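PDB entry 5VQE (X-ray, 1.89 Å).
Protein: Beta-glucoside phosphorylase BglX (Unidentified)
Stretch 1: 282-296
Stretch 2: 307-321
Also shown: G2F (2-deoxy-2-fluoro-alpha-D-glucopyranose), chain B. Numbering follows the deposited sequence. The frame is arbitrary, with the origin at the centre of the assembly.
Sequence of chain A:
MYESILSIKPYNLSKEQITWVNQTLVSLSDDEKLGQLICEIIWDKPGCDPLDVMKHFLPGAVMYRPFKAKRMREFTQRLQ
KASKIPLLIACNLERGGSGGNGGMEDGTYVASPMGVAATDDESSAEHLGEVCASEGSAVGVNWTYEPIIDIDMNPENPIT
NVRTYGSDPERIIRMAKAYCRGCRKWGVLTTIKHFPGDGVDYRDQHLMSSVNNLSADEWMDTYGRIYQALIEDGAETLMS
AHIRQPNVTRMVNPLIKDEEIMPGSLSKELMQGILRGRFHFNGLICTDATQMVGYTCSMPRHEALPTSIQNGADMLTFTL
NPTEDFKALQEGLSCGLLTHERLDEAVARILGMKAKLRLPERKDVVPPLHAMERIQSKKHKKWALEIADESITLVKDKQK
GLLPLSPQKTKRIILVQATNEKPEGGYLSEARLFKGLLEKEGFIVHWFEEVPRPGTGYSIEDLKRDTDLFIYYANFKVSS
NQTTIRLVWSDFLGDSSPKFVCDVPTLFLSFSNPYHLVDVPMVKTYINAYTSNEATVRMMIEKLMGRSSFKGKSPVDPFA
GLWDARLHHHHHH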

ATOM      1  N   ASN A 282      16.980   6.336  13.233  1.00 14.93           N
ATOM      2  CA  ASN A 282      16.704   7.164  14.397  1.00 12.72           C
ATOM      3  C   ASN A 282      15.255   7.625  14.457  1.00 13.14           C
ATOM      4  O   ASN A 282      14.880   8.313  15.412  1.00 12.77           O
ATOM      5  CB  ASN A 282      17.646   8.380  14.405  1.00  9.71           C
ATOM      6  CG  ASN A 282      17.516   9.219  15.658  1.00 14.49           C
ATOM      7  OD1 ASN A 282      17.527   8.699  16.772  1.00 16.49           O
ATOM      8  ND2 ASN A 282      17.382  10.529  15.482  1.00 13.14           N
ATOM      9  N   GLY A 283      14.427   7.241  13.483  1.00 14.36           N
ATOM     10  CA  GLY A 283      13.040   7.659  13.431  1.00 12.23           C
ATOM     11  C   GLY A 283      12.116   6.751  14.223  1.00  9.87           C
ATOM     12  O   GLY A 283      12.539   5.907  15.012  1.00 12.80           O
ATOM     13  N   LEU A 284      10.820   6.932  13.986  1.00 10.77           N
ATOM     14  CA  LEU A 284       9.777   6.215  14.710  1.00 14.01           C
ATOM     15  C   LEU A 284       9.529   4.846  14.086  1.00 14.06           C
ATOM     16  O   LEU A 284       9.359   4.730  12.867  1.00 12.95           O
ATOM     17  CB  LEU A 284       8.488   7.039  14.700  1.00 11.04           C
ATOM     18  CG  LEU A 284       7.334   6.700  15.660  1.00 15.17           C
ATOM     19  CD1 LEU A 284       6.270   7.760  15.573  1.00 20.37           C
ATOM     20  CD2 LEU A 284       6.668   5.372  15.339  1.00 22.92           C
ATOM     21  N   ILE A 285       9.470   3.813  14.922  1.00 11.31           N
ATOM     22  CA  ILE A 285       9.132   2.461  14.486  1.00 11.62           C
ATOM     23  C   ILE A 285       7.721   2.146  14.968  1.00 11.15           C
ATOM     24  O   ILE A 285       7.436   2.224  16.170  1.00 11.81           O
ATOM     25  CB  ILE A 285      10.127   1.418  15.023  1.00  9.57           C
ATOM     26  CG1 ILE A 285      11.533   1.666  14.486  1.00 12.28           C
ATOM     27  CG2 ILE A 285       9.672   0.013  14.647  1.00  8.62           C
ATOM     28  CD1 ILE A 285      12.595   0.800  15.134  1.00 14.87           C
ATOM     29  N   CYS A 286       6.840   1.780  14.048  1.00  9.85           N
ATOM     30  CA  CYS A 286       5.513   1.299  14.410  1.00  9.13           C
ATOM     31  C   CYS A 286       5.334  -0.113  13.880  1.00 10.59           C
ATOM     32  O   CYS A 286       5.993  -0.523  12.918  1.00 11.51           O
ATOM     33  CB  CYS A 286       4.402   2.215  13.882  1.00 13.52           C
ATOM     34  SG  CYS A 286       4.255   2.295  12.082  1.00 13.40           S
ATOM     35  N   THR A 287       4.462  -0.872  14.533  1.00 11.43           N
ATOM     36  CA  THR A 287       4.156  -2.202  14.038  1.00  9.19           C
ATOM     37  C   THR A 287       3.138  -2.114  12.908  1.00  9.58           C
ATOM     38  O   THR A 287       2.429  -1.117  12.744  1.00 11.75           O
ATOM     39  CB  THR A 287       3.617  -3.113  15.144  1.00 11.57           C
ATOM     40  OG1 THR A 287       2.294  -2.717  15.521  1.00 10.81           O
ATOM     41  CG2 THR A 287       4.506  -3.071  16.390  1.00 12.43           C
ATOM     42  N   ASP A 288       3.107  -3.161  12.096  1.00 11.08           N
ATOM     43  CA  ASP A 288       1.946  -3.386  11.260  1.00 13.19           C
ATOM     44  C   ASP A 288       0.780  -3.793  12.155  1.00 10.96           C
ATOM     45  O   ASP A 288       0.965  -4.149  13.323  1.00 12.92           O
ATOM     46  CB  ASP A 288       2.245  -4.455  10.213  1.00 13.01           C
ATOM     47  CG  ASP A 288       1.185  -4.529   9.137  1.00 18.89           C
ATOM     48  OD1 ASP A 288       0.528  -3.485   8.853  1.00 14.16           O
ATOM     49  OD2 ASP A 288       1.043  -5.638   8.597  1.00 18.36           O
ATOM     50  N   ALA A 289      -0.430  -3.716  11.599  1.00 11.79           N
ATOM     51  CA  ALA A 289      -1.655  -3.939  12.367  1.00 12.76           C
ATOM     52  C   ALA A 289      -1.579  -5.214  13.203  1.00 12.13           C
ATOM     53  O   ALA A 289      -1.310  -6.300  12.677  1.00 12.38           O
ATOM     54  CB  ALA A 289      -2.851  -4.003  11.410  1.00 15.72           C
ATOM     55  N   THR A 290      -1.842  -5.083  14.508  1.00 11.79           N
ATOM     56  CA  THR A 290      -1.582  -6.164  15.457  1.00 10.62           C
ATOM     57  C   THR A 290      -2.682  -7.216  15.513  1.00 13.25           C
ATOM     58  O   THR A 290      -2.513  -8.215  16.219  1.00 11.83           O
ATOM     59  CB  THR A 290      -1.378  -5.619  16.872  1.00 12.82           C
ATOM     60  OG1 THR A 290      -2.634  -5.181  17.403  1.00 12.60           O
ATOM     61  CG2 THR A 290      -0.366  -4.463  16.891  1.00 15.48           C
ATOM     62  N   GLN A 291      -3.797  -7.041  14.811  1.00 13.83           N
ATOM     63  CA  GLN A 291      -4.821  -8.075  14.817  1.00 15.47           C
ATOM     64  C   GLN A 291      -4.602  -9.096  13.717  1.00 18.11           C
ATOM     65  O   GLN A 291      -5.376 -10.051  13.598  1.00 18.87           O
ATOM     66  CB  GLN A 291      -6.220  -7.456  14.702  1.00 16.91           C
ATOM     67  CG  GLN A 291      -6.724  -7.179  13.297  1.00 21.70           C
ATOM     68  CD  GLN A 291      -5.995  -6.045  12.612  1.00 22.42           C
ATOM     69  OE1 GLN A 291      -5.401  -5.185  13.272  1.00 16.92           O
ATOM     70  NE2 GLN A 291      -6.039  -6.030  11.277  1.00 26.46           N
ATOM     71  N   MET A 292      -3.553  -8.939  12.932  1.00 15.45           N
ATOM     72  CA  MET A 292      -3.329  -9.850  11.834  1.00 18.37           C
ATOM     73  C   MET A 292      -2.675 -11.133  12.317  1.00 16.74           C
ATOM     74  O   MET A 292      -1.959 -11.159  13.323  1.00 14.15           O
ATOM     75  CB  MET A 292      -2.495  -9.164  10.778  1.00 19.30           C
ATOM     76  CG  MET A 292      -3.330  -8.095  10.147  1.00 24.37           C
ATOM     77  SD  MET A 292      -2.628  -7.524   8.654  1.00 50.53           S
ATOM     78  CE  MET A 292      -1.204  -6.792   9.336  1.00 12.10           C
ATOM     79  N   VAL A 293      -2.952 -12.208  11.582  1.00 17.10           N
ATOM     80  CA  VAL A 293      -2.563 -13.543  12.015  1.00 15.69           C
ATOM     81  C   VAL A 293      -1.059 -13.625  12.228  1.00 15.65           C
ATOM     82  O   VAL A 293      -0.588 -14.255  13.183  1.00 14.31           O
ATOM     83  CB  VAL A 293      -3.052 -14.583  10.993  1.00 20.70           C
ATOM     84  CG1 VAL A 293      -2.658 -15.979  11.428  1.00 20.14           C
ATOM     85  CG2 VAL A 293      -4.568 -14.477  10.803  1.00 24.88           C
ATOM     86  N   GLY A 294      -0.279 -12.999  11.343  1.00 14.50           N
ATOM     87  CA  GLY A 294       1.166 -13.025  11.486  1.00 15.06           C
ATOM     88  C   GLY A 294       1.641 -12.543  12.839  1.00 11.88           C
ATOM     89  O   GLY A 294       2.641 -13.041  13.365  1.00 14.01           O
ATOM     90  N   TYR A 295       0.929 -11.581  13.429  1.00 15.30           N
ATOM     91  CA  TYR A 295       1.246 -11.136  14.779  1.00 13.36           C
ATOM     92  C   TYR A 295       0.649 -12.074  15.818  1.00 14.55           C
ATOM     93  O   TYR A 295       1.366 -12.585  16.685  1.00 13.17           O
ATOM     94  CB  TYR A 295       0.730  -9.714  15.001  1.00 12.99           C
ATOM     95  CG  TYR A 295       1.229  -9.064  16.269  1.00 11.01           C
ATOM     96  CD1 TYR A 295       0.437  -9.019  17.409  1.00 13.06           C
ATOM     97  CD2 TYR A 295       2.504  -8.515  16.332  1.00 13.96           C
ATOM     98  CE1 TYR A 295       0.894  -8.428  18.583  1.00 12.72           C
ATOM     99  CE2 TYR A 295       2.975  -7.921  17.492  1.00 13.20           C
ATOM    100  CZ  TYR A 295       2.161  -7.874  18.617  1.00 13.70           C
ATOM    101  OH  TYR A 295       2.628  -7.280  19.772  1.00 13.82           O
ATOM    102  N   THR A 296      -0.664 -12.321  15.732  1.00 16.99           N
ATOM    103  CA  THR A 296      -1.364 -13.005  16.818  1.00 15.17           C
ATOM    104  C   THR A 296      -0.861 -14.424  17.015  1.00 15.05           C
ATOM    105  O   THR A 296      -0.873 -14.931  18.144  1.00 18.95           O
ATOM    106  CB  THR A 296      -2.872 -13.040  16.560  1.00 16.27           C
ATOM    107  OG1 THR A 296      -3.136 -13.743  15.337  1.00 13.66           O
ATOM    108  CG2 THR A 296      -3.462 -11.627  16.483  1.00 17.96           C
ATOM    109  N   THR A 307       6.058  -6.740  24.677  1.00 14.23           N
ATOM    110  CA  THR A 307       7.325  -7.216  24.136  1.00 11.24           C
ATOM    111  C   THR A 307       7.678  -6.495  22.843  1.00 10.72           C
ATOM    112  O   THR A 307       8.854  -6.203  22.597  1.00 12.40           O
ATOM    113  CB  THR A 307       7.269  -8.730  23.917  1.00 15.44           C
ATOM    114  OG1 THR A 307       7.181  -9.399  25.186  1.00 16.77           O
ATOM    115  CG2 THR A 307       8.500  -9.232  23.170  1.00 16.36           C
ATOM    116  N   SER A 308       6.687  -6.200  21.994  1.00 11.36           N
ATOM    117  CA  SER A 308       6.985  -5.421  20.792  1.00 10.53           C
ATOM    118  C   SER A 308       7.662  -4.114  21.164  1.00 13.75           C
ATOM    119  O   SER A 308       8.680  -3.736  20.573  1.00 13.84           O
ATOM    120  CB  SER A 308       5.716  -5.143  19.983  1.00  9.26           C
ATOM    121  OG  SER A 308       5.204  -6.320  19.398  1.00 10.11           O
ATOM    122  N   ILE A 309       7.118  -3.415  22.163  1.00  9.37           N
ATOM    123  CA  ILE A 309       7.689  -2.135  22.569  1.00 11.90           C
ATOM    124  C   ILE A 309       9.072  -2.337  23.170  1.00 11.79           C
ATOM    125  O   ILE A 309      10.023  -1.623  22.829  1.00 11.38           O
ATOM    126  CB  ILE A 309       6.754  -1.410  23.552  1.00 11.11           C
ATOM    127  CG1 ILE A 309       5.352  -1.233  22.951  1.00 13.76           C
ATOM    128  CG2 ILE A 309       7.333  -0.065  23.928  1.00 12.77           C
ATOM    129  CD1 ILE A 309       5.321  -0.478  21.623  1.00 15.59           C
ATOM    130  N   GLN A 310       9.201  -3.301  24.086  1.00 12.79           N
ATOM    131  CA  GLN A 310      10.494  -3.562  24.707  1.00 10.95           C
ATOM    132  C   GLN A 310      11.554  -3.879  23.660  1.00 16.06           C
ATOM    133  O   GLN A 310      12.717  -3.480  23.805  1.00 19.16           O
ATOM    134  CB  GLN A 310      10.379  -4.708  25.708  1.00 12.95           C
ATOM    135  CG  GLN A 310      11.662  -4.964  26.514  1.00 14.60           C
ATOM    136  CD  GLN A 310      12.078  -3.780  27.353  1.00 17.29           C
ATOM    137  OE1 GLN A 310      11.244  -2.989  27.803  1.00 17.26           O
ATOM    138  NE2 GLN A 310      13.377  -3.649  27.571  1.00 21.41           N
ATOM    139  N   ASN A 311      11.180  -4.592  22.600  1.00 14.89           N
ATOM    140  CA  ASN A 311      12.153  -5.049  21.621  1.00 14.25           C
ATOM    141  C   ASN A 311      12.408  -4.040  20.509  1.00 15.12           C
ATOM    142  O   ASN A 311      13.181  -4.338  19.591  1.00 14.86           O
ATOM    143  CB  ASN A 311      11.708  -6.395  21.034  1.00 12.71           C
ATOM    144  CG  ASN A 311      11.875  -7.539  22.023  1.00 16.01           C
ATOM    145  OD1 ASN A 311      12.298  -7.328  23.156  1.00 14.74           O
ATOM    146  ND2 ASN A 311      11.533  -8.751  21.604  1.00 16.96           N
ATOM    147  N   GLY A 312      11.798  -2.857  20.565  1.00 11.39           N
ATOM    148  CA  GLY A 312      12.221  -1.778  19.693  1.00 11.82           C
ATOM    149  C   GLY A 312      11.132  -1.014  18.970  1.00 11.30           C
ATOM    150  O   GLY A 312      11.411   0.025  18.363  1.00 13.34           O
ATOM    151  N   ALA A 313       9.897  -1.500  19.015  1.00 10.40           N
ATOM    152  CA  ALA A 313       8.787  -0.761  18.430  1.00 11.93           C
ATOM    153  C   ALA A 313       8.411   0.409  19.328  1.00 10.59           C
ATOM    154  O   ALA A 313       8.396   0.287  20.554  1.00 11.66           O
ATOM    155  CB  ALA A 313       7.584  -1.677  18.227  1.00 12.65           C
ATOM    156  N   ASP A 314       8.120   1.552  18.712  1.00 11.44           N
ATOM    157  CA  ASP A 314       7.660   2.713  19.462  1.00 12.22           C
ATOM    158  C   ASP A 314       6.148   2.777  19.567  1.00 11.20           C
ATOM    159  O   ASP A 314       5.624   3.364  20.527  1.00 10.11           O
ATOM    160  CB  ASP A 314       8.170   4.004  18.810  1.00 12.13           C
ATOM    161  CG  ASP A 314       9.682   4.064  18.746  1.00 15.42           C
ATOM    162  OD1 ASP A 314      10.334   3.759  19.772  1.00 13.15           O
ATOM    163  OD2 ASP A 314      10.217   4.406  17.667  1.00 13.63           O
ATOM    164  N   MET A 315       5.436   2.179  18.615  1.00 10.17           N
ATOM    165  CA  MET A 315       3.985   2.277  18.564  1.00 12.44           C
ATOM    166  C   MET A 315       3.364   0.976  18.078  1.00 14.16           C
ATOM    167  O   MET A 315       3.864   0.337  17.142  1.00 11.01           O
ATOM    168  CB  MET A 315       3.589   3.448  17.660  1.00 11.37           C
ATOM    169  CG  MET A 315       2.123   3.585  17.368  1.00 17.84           C
ATOM    170  SD  MET A 315       1.693   5.189  16.639  1.00 23.14           S
ATOM    171  CE  MET A 315       2.870   6.291  17.338  1.00 11.90           C
ATOM    172  N   LEU A 316       2.266   0.593  18.737  1.00 11.24           N
ATOM    173  CA  LEU A 316       1.450  -0.542  18.339  1.00 10.97           C
ATOM    174  C   LEU A 316       0.315  -0.042  17.467  1.00 13.77           C
ATOM    175  O   LEU A 316      -0.423   0.869  17.864  1.00 11.76           O
ATOM    176  CB  LEU A 316       0.876  -1.265  19.560  1.00 11.56           C
ATOM    177  CG  LEU A 316       1.892  -1.942  20.483  1.00 18.90           C
ATOM    178  CD1 LEU A 316       1.329  -2.102  21.887  1.00 19.56           C
ATOM    179  CD2 LEU A 316       2.279  -3.292  19.933  1.00 17.00           C
ATOM    180  N   THR A 317       0.168  -0.635  16.291  1.00 12.31           N
ATOM    181  CA  THR A 317      -0.838  -0.197  15.325  1.00 13.17           C
ATOM    182  C   THR A 317      -2.085  -1.064  15.492  1.00 11.80           C
ATOM    183  O   THR A 317      -2.126  -2.217  15.055  1.00 12.40           O
ATOM    184  CB  THR A 317      -0.275  -0.254  13.912  1.00 11.77           C
ATOM    185  OG1 THR A 317       0.898   0.568  13.865  1.00 10.23           O
ATOM    186  CG2 THR A 317      -1.287   0.254  12.892  1.00 11.68           C
ATOM    187  N   PHE A 318      -3.085  -0.500  16.164  1.00 12.72           N
ATOM    188  CA  PHE A 318      -4.426  -1.062  16.295  1.00 12.50           C
ATOM    189  C   PHE A 318      -4.505  -2.046  17.447  1.00 15.48           C
ATOM    190  O   PHE A 318      -3.505  -2.673  17.816  1.00 13.49           O
ATOM    191  CB  PHE A 318      -4.904  -1.764  15.018  1.00 13.16           C
ATOM    192  CG  PHE A 318      -4.847  -0.909  13.792  1.00 14.42           C
ATOM    193  CD1 PHE A 318      -4.735   0.470  13.890  1.00 14.51           C
ATOM    194  CD2 PHE A 318      -4.913  -1.489  12.532  1.00 15.23           C
ATOM    195  CE1 PHE A 318      -4.680   1.257  12.746  1.00 16.96           C
ATOM    196  CE2 PHE A 318      -4.856  -0.706  11.388  1.00 14.74           C
ATOM    197  CZ  PHE A 318      -4.750   0.664  11.496  1.00 12.95           C
ATOM    198  N   THR A 319      -5.703  -2.175  18.010  1.00 13.70           N
ATOM    199  CA  THR A 319      -5.987  -3.103  19.088  1.00 15.89           C
ATOM    200  C   THR A 319      -6.994  -4.135  18.602  1.00 16.13           C
ATOM    201  O   THR A 319      -7.647  -3.961  17.572  1.00 17.16           O
ATOM    202  CB  THR A 319      -6.548  -2.382  20.320  1.00 16.77           C
ATOM    203  OG1 THR A 319      -7.704  -1.623  19.944  1.00 19.37           O
ATOM    204  CG2 THR A 319      -5.506  -1.454  20.930  1.00 18.19           C
ATOM    205  N   LEU A 320      -7.114  -5.215  19.368  1.00 15.64           N
ATOM    206  CA  LEU A 320      -8.094  -6.261  19.097  1.00 14.73           C
ATOM    207  C   LEU A 320      -9.293  -6.040  20.015  1.00 17.42           C
ATOM    208  O   LEU A 320     -10.290  -5.434  19.611  1.00 17.92           O
ATOM    209  CB  LEU A 320      -7.447  -7.637  19.299  1.00 16.60           C
ATOM    210  CG  LEU A 320      -8.254  -8.902  19.019  1.00 18.70           C
ATOM    211  CD1 LEU A 320      -8.745  -8.903  17.586  1.00 20.14           C
ATOM    212  CD2 LEU A 320      -7.390 -10.126  19.309  1.00 20.21           C
ATOM    213  N   ASN A 321      -9.192  -6.507  21.258  1.00 17.37           N
ATOM    214  CA  ASN A 321     -10.069  -6.046  22.322  1.00 16.33           C
ATOM    215  C   ASN A 321      -9.348  -4.930  23.066  1.00 17.09           C
ATOM    216  O   ASN A 321      -8.311  -5.194  23.695  1.00 17.13           O
ATOM    217  CB  ASN A 321     -10.417  -7.189  23.275  1.00 17.22           C
ATOM    218  CG  ASN A 321     -11.396  -6.767  24.353  1.00 18.76           C
ATOM    219  OD1 ASN A 321     -11.002  -6.287  25.415  1.00 15.79           O
ATOM    220  ND2 ASN A 321     -12.679  -6.926  24.073  1.00 20.38           N
TER
HETATM  221  C1  G2F B 601      -0.620  -3.633   8.062  1.00 13.43           C
HETATM  222  C2  G2F B 601      -0.271  -3.592   6.539  1.00 16.96           C
HETATM  223  C3  G2F B 601       0.288  -2.175   6.213  1.00 11.41           C
HETATM  224  C4  G2F B 601      -0.757  -1.111   6.668  1.00 13.57           C
HETATM  225  C5  G2F B 601      -1.022  -1.310   8.200  1.00 12.95           C
HETATM  226  C6  G2F B 601      -2.132  -0.308   8.712  1.00 13.96           C
HETATM  227  O3  G2F B 601       0.377  -2.064   4.817  1.00 11.73           O
HETATM  228  O4  G2F B 601      -0.163   0.150   6.519  1.00  9.24           O
HETATM  229  O5  G2F B 601      -1.533  -2.617   8.397  1.00 12.31           O
HETATM  230  O6  G2F B 601      -3.254  -0.429   7.883  1.00 14.50           O
HETATM  231  F2  G2F B 601       0.677  -4.512   6.256  1.00 13.36           F

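The contact is organised around two threonines, Thr317 and Thr287, whose side chains work as extensions of the backbone hydrogen-bonding pattern. Only one beta bridge joins the stretches, pairing Cys286 with Met315, and beyond it the threonines carry the pairing onward. Thr287 N donates to Met315 O at 2.9 Å, an ordinary strand bond. Next, Thr317 N donates to Thr287 OG1 at 3.1 Å, nearly straight at 168°, so a hydroxyl receives what a carbonyl would take in a regular sheet. Thr317 OG1 in turn donates to Thr287 O at 2.5 Å, a very short bond. Threonine suits position 287 because its hydroxyl accepts and donates at once while its methyl packs, with Thr287 CG2 3.8 Å from Ala313 CB; at Thr317 the hydroxyl supplies a donor for Thr287 O. The hydroxyl of Thr287 also donates to Asp288 O, 2.9 Å from its OG1, a bond to the backbone of Asp288 itself, whose OD1 is covalently bonded to C1 of the fluoroglucose at 1.4 Å.

Thr317 O continues the link, accepting from Thr290 N at 2.9 Å, and Thr290 OG1 donates to Phe318 O at 2.7 Å. Small Ala289 lets the Phe318 ring come close, with Ala289 CB 3.4 Å from Phe318 CD2; the same ring places CE2 3.8 Å from the sugar's C6.

Ile285 holds the other end of the pairing. Its N donates to Asp314 OD2 at 2.9 Å and 173°, while its O accepts from Asp314 N at 2.7 Å; a carboxylate suits this place because it supplies an acceptor beside its own amide. The branched side chain reaches Gly312, with Ile285 CD1 3.5 Å from Gly312 O. Glycine fits there because phi is 133°, and a CB would be jammed against the preceding carbonyl oxygen.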